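Local coordinates for protein endoribonuclease AbiQ (Lactococcus lactis, PDB 4GLK) that cleaves RNA as the toxic endoribonuclease of a type III toxin-antitoxin system in anti-phage defence and is neutralised by its cognate RNA antitoxin, AntiQ, at residues S32-G36 with F47-L51; F5-T9 with E99-L105; L88-M92 with K132-Y137. The protein carries 1 engineered substitution. All blocks are in the same frame, centred on the assembly; numbering follows the deposited sequence.

All three contacts reach one antiparallel sheet, running from its middle outward. Contact 1, whose centre lies about 4 Å from the centre of the chain, is a buried pairing of two inner strands. Contact 2 pairs residues 5-9 with the edge strand 100-102 and is partly buried; its strand 4-8 lies beside strand 33-40 of contact 1, and Tyr34 N probably donates to Phe6 O, 2.8 Å away. Contact 3 is also buried but packs helix 126-143 against the 3-10 interruption of strand 79-94, the neighbour of strand 45-52; Pro49 O and Leu88 N, 3.2 Å apart, probably bond. Backbone hydrogen bonds dominate contacts 1 and 2, whereas contact 3 contains none and rests mainly on side chains.

Contact 1: residues S32-G36 with F47-L51; sequences STYVG and FIPLL. Engineered in segment 47-51: Leu51 (natural residue Ser).
Residues 33-36 and 47-51 are extended and antiparallel, their short axes 4.3 Å apart at closest approach with an angle of 137° between strand directions. Tyr34 faces Pro49 in a non-hydrogen-bonded pair (CA to CA 4.3 Å), and Val35 faces Ile48 in a hydrogen-bonded one (CA to CA 5.3 Å). Val35 N donates to Ile48 O and Ile48 N to Val35 O, both at 2.9 Å; Leu50 N donates to Thr33 O, also at 2.9 Å. Beyond this bond a water bridges the strands, accepting from Thr33 N (3.0 Å) and donating to Leu50 O (2.7 Å). The two strands form a beta hairpin in the middle of the sheet of this ToxN-family toxin, between strands 4-8 and 79-94. On one face, Tyr34 (chi1 m) lays its ring over the proline, with Pro49 CB 4.2 Å from the ring centroid in a CH-pi contact, while Tyr34 CD2 lies 3.9 Å from Phe47 CB. On the other, Val35 CG2 (chi1 t) meets Leu50 CD1 at 4.1 Å beneath helix 110-124. Gly36 CA lies 3.3 Å from CD1 of Phe47 (chi1 m, chi2 -90°); a CB on Gly36 would clash, 2.0 Å from Phe47 CD1. That ring also packs edge-to-face with Phe6.

Contact 2: residues F5-T9 with E99-L105; sequences FFTVT and ELIPLPL
Five hydrogen bonds join residues 5-9 to 99-105, four of them between backbones. The antiparallel ladder pairs Thr7 with Ile101: Thr7 N to Ile101 O and Ile101 N to Thr7 O are both 2.8 Å. It is extended by Leu103 N to Phe5 O (3.1 Å) and Thr9 N to Glu99 O (3.0 Å). The short strand axes approach to 4.5 Å with 137° between their N-to-C directions; non-hydrogen-bonded pairs are Phe6 with Pro102 and Val8 with Leu100 (CA to CA 4.5 and 5.0 Å). Thr9 (chi1 p) donates from OG1 to Glu99 OE2 at 2.6 Å; the same hydroxyl N-caps helix 10-16 by accepting from Tyr12 N. A water links Thr7 OG1 (2.6 Å) to Pro102 O (3.2 Å). Among apolar contacts, Leu100 CD1 sits over the Phe6 ring (chi1 m), 3.9 Å from its centroid, in a CH-pi contact, and Phe5 CB meets Leu103 CD2 at 4.0 Å. Strand 100-102 is outermost on this side of the sheet, beside strand 4-8, which bonds to strand 33-40, and Phe5 packs under helix 110-124.

Contact 3: residues L88-M92 with K132-Y137; sequences LHHNM and KSEVVY
His89 makes the largest contribution to this contact. Its CA-to-CB bond is directed toward residues 132-137, and with chi1 m and chi2 -95° ND1 lies 2.9 Å from Ser133 OG in a hydrogen bond; Ser133 OG also bonds to Ile129 O, one turn back. Lys132, with chi1 and chi2 both t and chi3 m, folds its aliphatic chain over one face of the imidazole, CD lying 3.5 Å from the ring centroid in a CH-pi contact, while NZ reaches on to Ser68 O and Val71 O. The other ring nitrogen, NE2, bonds to Thr72 OG1. Val136 (chi1 t) packs CG2 against His89 CB at 3.8 Å and CG1 against His90 CA at 4.1 Å. Met92 (chi1 p, then t, t) reaches out, extended, to the helix, its end lying between Ser133 and Tyr137: SD is 3.9 Å from Ser133 CB, and CE is 4.0 Å from Tyr137 CB. The backbone of 88-92 makes a 3-10 turn at His89 and His90, with Asn91 N to Leu88 O 2.9 Å and Met92 N to His89 O 3.1 Å. This irregularity breaks strand 79-94, and helix 126-143 packs across it, Ser133 also touching Ile48 of strand 45-52 and Leu39 of strand 33-40.

Contact 1: residues S32-G36 with F47-L51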
loop_
_atom_site.group_PDB
_atom_site.type_symbol
_atom_site.label_atom_id
_atom_site.label_comp_id
_atom_site.label_asym_id
_atom_site.label_seq_id
_atom_site.Cartn_x
_atom_site.Cartn_y
_atom_site.Cartn_z
ATOM N N SER A 32 10.316 1.698 -1.831
ATOM C CA SER A 32 9.059 1.441 -1.145
ATOM C C SER A 32 8.632 -0.026 -1.232
ATOM O O SER A 32 8.738 -0.638 -2.292
ATOM C CB SER A 32 7.964 2.319 -1.737
ATOM O OG SER A 32 8.147 3.687 -1.419
ATOM N N THR A 33 8.164 -0.587 -0.123
ATOM C CA THR A 33 7.637 -1.951 -0.129
ATOM C C THR A 33 6.140 -1.852 -0.178
ATOM O O THR A 33 5.530 -1.067 0.550
ATOM C CB THR A 33 8.237 -2.905 0.922
ATOM O OG1 THR A 33 7.208 -3.516 1.712
ATOM C CG2 THR A 33 9.301 -2.274 1.762
ATOM N N TYR A 34 5.574 -2.583 -1.118
ATOM C CA TYR A 34 4.158 -2.624 -1.399
ATOM C C TYR A 34 3.641 -4.008 -1.080
ATOM O O TYR A 34 4.393 -4.986 -1.128
ATOM C CB TYR A 34 3.925 -2.312 -2.898
ATOM C CG TYR A 34 4.018 -0.838 -3.218
ATOM C CD1 TYR A 34 5.233 -0.240 -3.517
ATOM C CD2 TYR A 34 2.880 -0.032 -3.189
ATOM C CE1 TYR A 34 5.324 1.126 -3.772
ATOM C CE2 TYR A 34 2.957 1.327 -3.460
ATOM C CZ TYR A 34 4.178 1.905 -3.750
ATOM O OH TYR A 34 4.233 3.250 -4.004
ATOM N N VAL A 35 2.346 -4.094 -0.781
ATOM C CA VAL A 35 1.652 -5.344 -0.534
ATOM C C VAL A 35 0.426 -5.384 -1.432
ATOM O O VAL A 35 -0.259 -4.371 -1.608
ATOM C CB VAL A 35 1.274 -5.601 0.950
ATOM C CG1 VAL A 35 0.913 -7.076 1.147
ATOM C CG2 VAL A 35 2.402 -5.194 1.912
ATOM N N GLY A 36 0.158 -6.558 -1.983
ATOM C CA GLY A 36 -1.000 -6.756 -2.840
ATOM C C GLY A 36 -1.249 -8.190 -3.233
ATOM O O GLY A 36 -0.429 -9.064 -2.934
ATOM N N PHE A 47 -2.025 -1.992 -4.926
ATOM C CA PHE A 47 -0.953 -2.288 -3.993
ATOM C C PHE A 47 -0.812 -1.164 -2.977
ATOM O O PHE A 47 -0.817 -0.010 -3.366
ATOM C CB PHE A 47 0.350 -2.538 -4.778
ATOM C CG PHE A 47 0.198 -3.750 -5.679
ATOM C CD1 PHE A 47 0.521 -5.019 -5.220
ATOM C CD2 PHE A 47 -0.363 -3.631 -6.947
ATOM C CE1 PHE A 47 0.290 -6.148 -6.006
ATOM C CE2 PHE A 47 -0.574 -4.759 -7.743
ATOM C CZ PHE A 47 -0.233 -6.008 -7.270
ATOM N N ILE A 48 -0.723 -1.513 -1.676
ATOM C CA ILE A 48 -0.590 -0.575 -0.553
ATOM C C ILE A 48 0.881 -0.455 -0.130
ATOM O O ILE A 48 1.534 -1.483 0.127
ATOM C CB ILE A 48 -1.459 -1.004 0.659
ATOM C CG1 ILE A 48 -2.924 -1.244 0.263
ATOM C CG2 ILE A 48 -1.402 0.028 1.788
ATOM C CD1 ILE A 48 -3.794 -1.778 1.387
ATOM N N PRO A 49 1.409 0.775 0.024
ATOM C CA PRO A 49 2.768 0.894 0.569
ATOM C C PRO A 49 2.740 0.603 2.079
ATOM O O PRO A 49 1.781 0.915 2.759
ATOM C CB PRO A 49 3.167 2.331 0.243
ATOM C CG PRO A 49 1.861 3.077 0.155
ATOM C CD PRO A 49 0.781 2.096 -0.192
ATOM N N LEU A 50 3.774 -0.065 2.567
ATOM C CA LEU A 50 3.923 -0.474 3.956
ATOM C C LEU A 50 5.046 0.353 4.580
ATOM O O LEU A 50 6.112 0.495 3.960
ATOM C CB LEU A 50 4.278 -1.987 3.975
ATOM C CG LEU A 50 4.661 -2.652 5.321
ATOM C CD1 LEU A 50 4.005 -4.024 5.463
ATOM C CD2 LEU A 50 6.187 -2.842 5.411
ATOM N N LEU A 51 4.799 0.908 5.786
ATOM C CA LEU A 51 5.806 1.628 6.575
ATOM C C LEU A 51 6.097 0.833 7.849
ATOM O O LEU A 51 5.157 0.454 8.547
ATOM C CB LEU A 51 5.353 3.054 6.959
ATOM C CG LEU A 51 5.079 4.055 5.835
ATOM C CD1 LEU A 51 4.799 5.439 6.418
ATOM C CD2 LEU A 51 6.255 4.147 4.847
HETATM O O HOH W 1 7.481 1.554 1.926
#

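Contact 2: residues F5-T9 with E99-L105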
loop_
_atom_site.group_PDB
_atom_site.type_symbol
_atom_site.label_atom_id
_atom_site.label_comp_id
_atom_site.label_asym_id
_atom_site.label_seq_id
_atom_site.Cartn_x
_atom_site.Cartn_y
_atom_site.Cartn_z
ATOM N N PHE A 5 4.714 -9.464 -0.978
ATOM C CA PHE A 5 5.504 -8.237 -1.002
ATOM C C PHE A 5 5.998 -7.948 -2.396
ATOM O O PHE A 5 6.424 -8.847 -3.126
ATOM C CB PHE A 5 6.693 -8.302 -0.029
ATOM C CG PHE A 5 6.376 -8.236 1.448
ATOM C CD1 PHE A 5 5.751 -7.123 1.993
ATOM C CD2 PHE A 5 6.781 -9.250 2.308
ATOM C CE1 PHE A 5 5.524 -7.027 3.366
ATOM C CE2 PHE A 5 6.517 -9.173 3.679
ATOM C CZ PHE A 5 5.897 -8.054 4.200
ATOM N N PHE A 6 5.964 -6.681 -2.762
ATOM C CA PHE A 6 6.421 -6.265 -4.078
ATOM C C PHE A 6 7.096 -4.939 -3.968
ATOM O O PHE A 6 6.912 -4.208 -2.981
ATOM C CB PHE A 6 5.222 -6.055 -5.024
ATOM C CG PHE A 6 4.428 -7.287 -5.373
ATOM C CD1 PHE A 6 4.805 -8.101 -6.436
ATOM C CD2 PHE A 6 3.282 -7.613 -4.666
ATOM C CE1 PHE A 6 4.078 -9.253 -6.745
ATOM C CE2 PHE A 6 2.556 -8.762 -4.979
ATOM C CZ PHE A 6 2.947 -9.563 -6.031
ATOM N N THR A 7 7.825 -4.601 -5.039
ATOM C CA THR A 7 8.344 -3.281 -5.283
ATOM C C THR A 7 7.754 -2.924 -6.638
ATOM O O THR A 7 7.195 -3.781 -7.342
ATOM C CB THR A 7 9.888 -3.168 -5.196
ATOM O OG1 THR A 7 10.514 -3.922 -6.226
ATOM C CG2 THR A 7 10.450 -3.512 -3.797
ATOM N N VAL A 8 7.812 -1.648 -6.974
ATOM C CA VAL A 8 7.307 -1.154 -8.243
ATOM C C VAL A 8 8.512 -0.540 -8.955
ATOM O O VAL A 8 9.457 -0.099 -8.278
ATOM C CB VAL A 8 6.123 -0.158 -8.043
ATOM C CG1 VAL A 8 5.522 0.269 -9.385
ATOM C CG2 VAL A 8 5.033 -0.773 -7.161
ATOM N N THR A 9 8.532 -0.563 -10.310
ATOM C CA THR A 9 9.663 0.027 -11.037
ATOM C C THR A 9 9.736 1.536 -10.733
ATOM O O THR A 9 8.692 2.201 -10.649
ATOM C CB THR A 9 9.550 -0.190 -12.562
ATOM O OG1 THR A 9 8.392 0.469 -13.048
ATOM C CG2 THR A 9 9.531 -1.657 -12.969
ATOM N N GLU A 99 5.108 -3.696 -14.313
ATOM C CA GLU A 99 5.850 -2.830 -13.386
ATOM C C GLU A 99 5.954 -3.376 -11.976
ATOM O O GLU A 99 6.605 -2.781 -11.125
ATOM C CB GLU A 99 5.257 -1.398 -13.436
ATOM C CG GLU A 99 5.168 -0.825 -14.852
ATOM C CD GLU A 99 6.423 -0.931 -15.706
ATOM O OE1 GLU A 99 6.377 -1.644 -16.735
ATOM O OE2 GLU A 99 7.451 -0.308 -15.350
ATOM N N LEU A 100 5.332 -4.536 -11.735
ATOM C CA LEU A 100 5.327 -5.203 -10.439
ATOM C C LEU A 100 6.574 -6.078 -10.264
ATOM O O LEU A 100 6.848 -6.917 -11.111
ATOM C CB LEU A 100 4.086 -6.082 -10.351
ATOM C CG LEU A 100 2.943 -5.666 -9.458
ATOM C CD1 LEU A 100 2.267 -6.910 -8.955
ATOM C CD2 LEU A 100 3.383 -4.749 -8.271
ATOM N N ILE A 101 7.324 -5.896 -9.164
ATOM C CA ILE A 101 8.544 -6.660 -8.952
ATOM C C ILE A 101 8.461 -7.429 -7.657
ATOM O O ILE A 101 8.503 -6.811 -6.596
ATOM C CB ILE A 101 9.805 -5.746 -9.025
ATOM C CG1 ILE A 101 9.800 -4.885 -10.316
ATOM C CG2 ILE A 101 11.092 -6.577 -8.907
ATOM C CD1 ILE A 101 10.716 -3.676 -10.273
ATOM N N PRO A 102 8.370 -8.774 -7.698
ATOM C CA PRO A 102 8.310 -9.539 -6.438
ATOM C C PRO A 102 9.500 -9.238 -5.522
ATOM O O PRO A 102 10.614 -9.040 -6.008
ATOM C CB PRO A 102 8.313 -10.995 -6.909
ATOM C CG PRO A 102 7.773 -10.943 -8.282
ATOM C CD PRO A 102 8.304 -9.675 -8.872
ATOM N N LEU A 103 9.263 -9.134 -4.216
ATOM C CA LEU A 103 10.357 -8.809 -3.316
ATOM C C LEU A 103 10.939 -10.022 -2.599
ATOM O O LEU A 103 10.282 -10.608 -1.738
ATOM C CB LEU A 103 9.988 -7.676 -2.349
ATOM C CG LEU A 103 11.016 -7.325 -1.290
ATOM C CD1 LEU A 103 12.051 -6.344 -1.823
ATOM C CD2 LEU A 103 10.342 -6.765 -0.080
ATOM N N PRO A 104 12.195 -10.385 -2.919
ATOM C CA PRO A 104 12.823 -11.529 -2.239
ATOM C C PRO A 104 13.287 -11.145 -0.838
ATOM O O PRO A 104 13.829 -10.054 -0.634
ATOM C CB PRO A 104 14.008 -11.884 -3.158
ATOM C CG PRO A 104 13.859 -11.002 -4.386
ATOM C CD PRO A 104 13.105 -9.809 -3.925
ATOM N N LEU A 105 13.017 -12.023 0.138
ATOM C CA LEU A 105 13.430 -11.784 1.510
ATOM C C LEU A 105 14.532 -12.736 1.868
ATOM O O LEU A 105 14.449 -13.933 1.577
ATOM C CB LEU A 105 12.282 -11.955 2.529
ATOM C CG LEU A 105 11.101 -10.984 2.476
ATOM C CD1 LEU A 105 10.068 -11.361 3.519
ATOM C CD2 LEU A 105 11.545 -9.532 2.703
HETATM O O HOH W 2 11.779 -6.118 -5.459
#

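Contact 3: residues L88-M92 with K132-Y137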
loop_
_atom_site.group_PDB
_atom_site.type_symbol
_atom_site.label_atom_id
_atom_site.label_comp_id
_atom_site.label_asym_id
_atom_site.label_seq_id
_atom_site.Cartn_x
_atom_site.Cartn_y
_atom_site.Cartn_z
ATOM N N LEU A 88 -0.771 2.020 4.418
ATOM C CA LEU A 88 -1.312 3.328 4.080
ATOM C C LEU A 88 -2.287 3.215 2.905
ATOM O O LEU A 88 -1.917 3.501 1.780
ATOM C CB LEU A 88 -0.122 4.236 3.737
ATOM C CG LEU A 88 0.542 5.020 4.886
ATOM C CD1 LEU A 88 1.155 4.112 5.923
ATOM C CD2 LEU A 88 1.613 5.943 4.336
ATOM N N HIS A 89 -3.523 2.742 3.163
ATOM C CA HIS A 89 -4.604 2.558 2.165
ATOM C C HIS A 89 -4.828 3.776 1.279
ATOM O O HIS A 89 -5.062 3.623 0.077
ATOM C CB HIS A 89 -5.932 2.181 2.848
ATOM C CG HIS A 89 -5.898 0.896 3.605
ATOM N ND1 HIS A 89 -6.322 -0.291 3.030
ATOM C CD2 HIS A 89 -5.508 0.649 4.873
ATOM C CE1 HIS A 89 -6.174 -1.217 3.966
ATOM N NE2 HIS A 89 -5.697 -0.702 5.087
ATOM N N HIS A 90 -4.749 4.984 1.874
ATOM C CA HIS A 90 -4.903 6.255 1.168
ATOM C C HIS A 90 -3.842 6.493 0.101
ATOM O O HIS A 90 -4.066 7.291 -0.801
ATOM C CB HIS A 90 -4.966 7.433 2.155
ATOM C CG HIS A 90 -3.725 7.670 2.962
ATOM N ND1 HIS A 90 -3.297 6.766 3.919
ATOM C CD2 HIS A 90 -2.919 8.756 3.002
ATOM C CE1 HIS A 90 -2.240 7.316 4.490
ATOM N NE2 HIS A 90 -1.974 8.514 3.979
ATOM N N ASN A 91 -2.716 5.780 0.175
ATOM C CA ASN A 91 -1.623 5.890 -0.803
ATOM C C ASN A 91 -1.486 4.654 -1.693
ATOM O O ASN A 91 -0.464 4.490 -2.376
ATOM C CB ASN A 91 -0.315 6.220 -0.116
ATOM C CG ASN A 91 -0.304 7.602 0.466
ATOM O OD1 ASN A 91 -0.935 8.542 -0.043
ATOM N ND2 ASN A 91 0.345 7.729 1.590
ATOM N N MET A 92 -2.519 3.813 -1.725
ATOM C CA MET A 92 -2.489 2.635 -2.597
ATOM C C MET A 92 -2.541 3.083 -4.069
ATOM O O MET A 92 -3.020 4.186 -4.375
ATOM C CB MET A 92 -3.606 1.635 -2.251
ATOM C CG MET A 92 -4.965 2.137 -2.595
ATOM S SD MET A 92 -6.227 0.942 -2.201
ATOM C CE MET A 92 -7.633 1.767 -2.970
ATOM N N LYS A 132 -11.242 -2.541 3.878
ATOM C CA LYS A 132 -10.830 -1.166 4.149
ATOM C C LYS A 132 -10.331 -0.456 2.890
ATOM O O LYS A 132 -10.522 0.743 2.764
ATOM C CB LYS A 132 -9.773 -1.074 5.247
ATOM C CG LYS A 132 -9.772 0.336 5.810
ATOM C CD LYS A 132 -8.480 0.774 6.337
ATOM C CE LYS A 132 -8.368 0.410 7.771
ATOM N NZ LYS A 132 -7.753 1.496 8.546
ATOM N N SER A 133 -9.664 -1.188 1.976
ATOM C CA SER A 133 -9.217 -0.619 0.700
ATOM C C SER A 133 -10.424 -0.190 -0.125
ATOM O O SER A 133 -10.410 0.897 -0.705
ATOM C CB SER A 133 -8.329 -1.602 -0.052
ATOM O OG SER A 133 -7.122 -1.719 0.683
ATOM N N GLU A 134 -11.479 -1.015 -0.124
ATOM C CA GLU A 134 -12.760 -0.771 -0.796
ATOM C C GLU A 134 -13.434 0.451 -0.209
ATOM O O GLU A 134 -13.880 1.290 -0.980
ATOM C CB GLU A 134 -13.704 -1.974 -0.635
ATOM C CG GLU A 134 -14.152 -2.589 -1.936
ATOM C CD GLU A 134 -15.280 -3.578 -1.721
ATOM O OE1 GLU A 134 -16.451 -3.184 -1.929
ATOM O OE2 GLU A 134 -15.003 -4.730 -1.310
ATOM N N VAL A 135 -13.524 0.549 1.148
ATOM C CA VAL A 135 -14.097 1.729 1.814
ATOM C C VAL A 135 -13.307 2.979 1.356
ATOM O O VAL A 135 -13.888 3.918 0.870
ATOM C CB VAL A 135 -14.099 1.603 3.363
ATOM C CG1 VAL A 135 -14.443 2.936 4.037
ATOM C CG2 VAL A 135 -15.064 0.522 3.829
ATOM N N VAL A 136 -11.999 2.962 1.462
ATOM C CA VAL A 136 -11.145 4.107 1.077
ATOM C C VAL A 136 -11.380 4.485 -0.412
ATOM O O VAL A 136 -11.555 5.665 -0.733
ATOM C CB VAL A 136 -9.649 3.810 1.397
ATOM C CG1 VAL A 136 -8.740 4.901 0.864
ATOM C CG2 VAL A 136 -9.438 3.635 2.901
ATOM N N TYR A 137 -11.416 3.474 -1.291
ATOM C CA TYR A 137 -11.635 3.659 -2.737
ATOM C C TYR A 137 -12.967 4.353 -3.022
ATOM O O TYR A 137 -12.979 5.392 -3.680
ATOM C CB TYR A 137 -11.563 2.313 -3.461
ATOM C CG TYR A 137 -11.605 2.410 -4.969
ATOM C CD1 TYR A 137 -10.448 2.648 -5.703
ATOM C CD2 TYR A 137 -12.794 2.220 -5.668
ATOM C CE1 TYR A 137 -10.474 2.700 -7.096
ATOM C CE2 TYR A 137 -12.831 2.267 -7.063
ATOM C CZ TYR A 137 -11.670 2.515 -7.770
ATOM O OH TYR A 137 -11.697 2.569 -9.140
#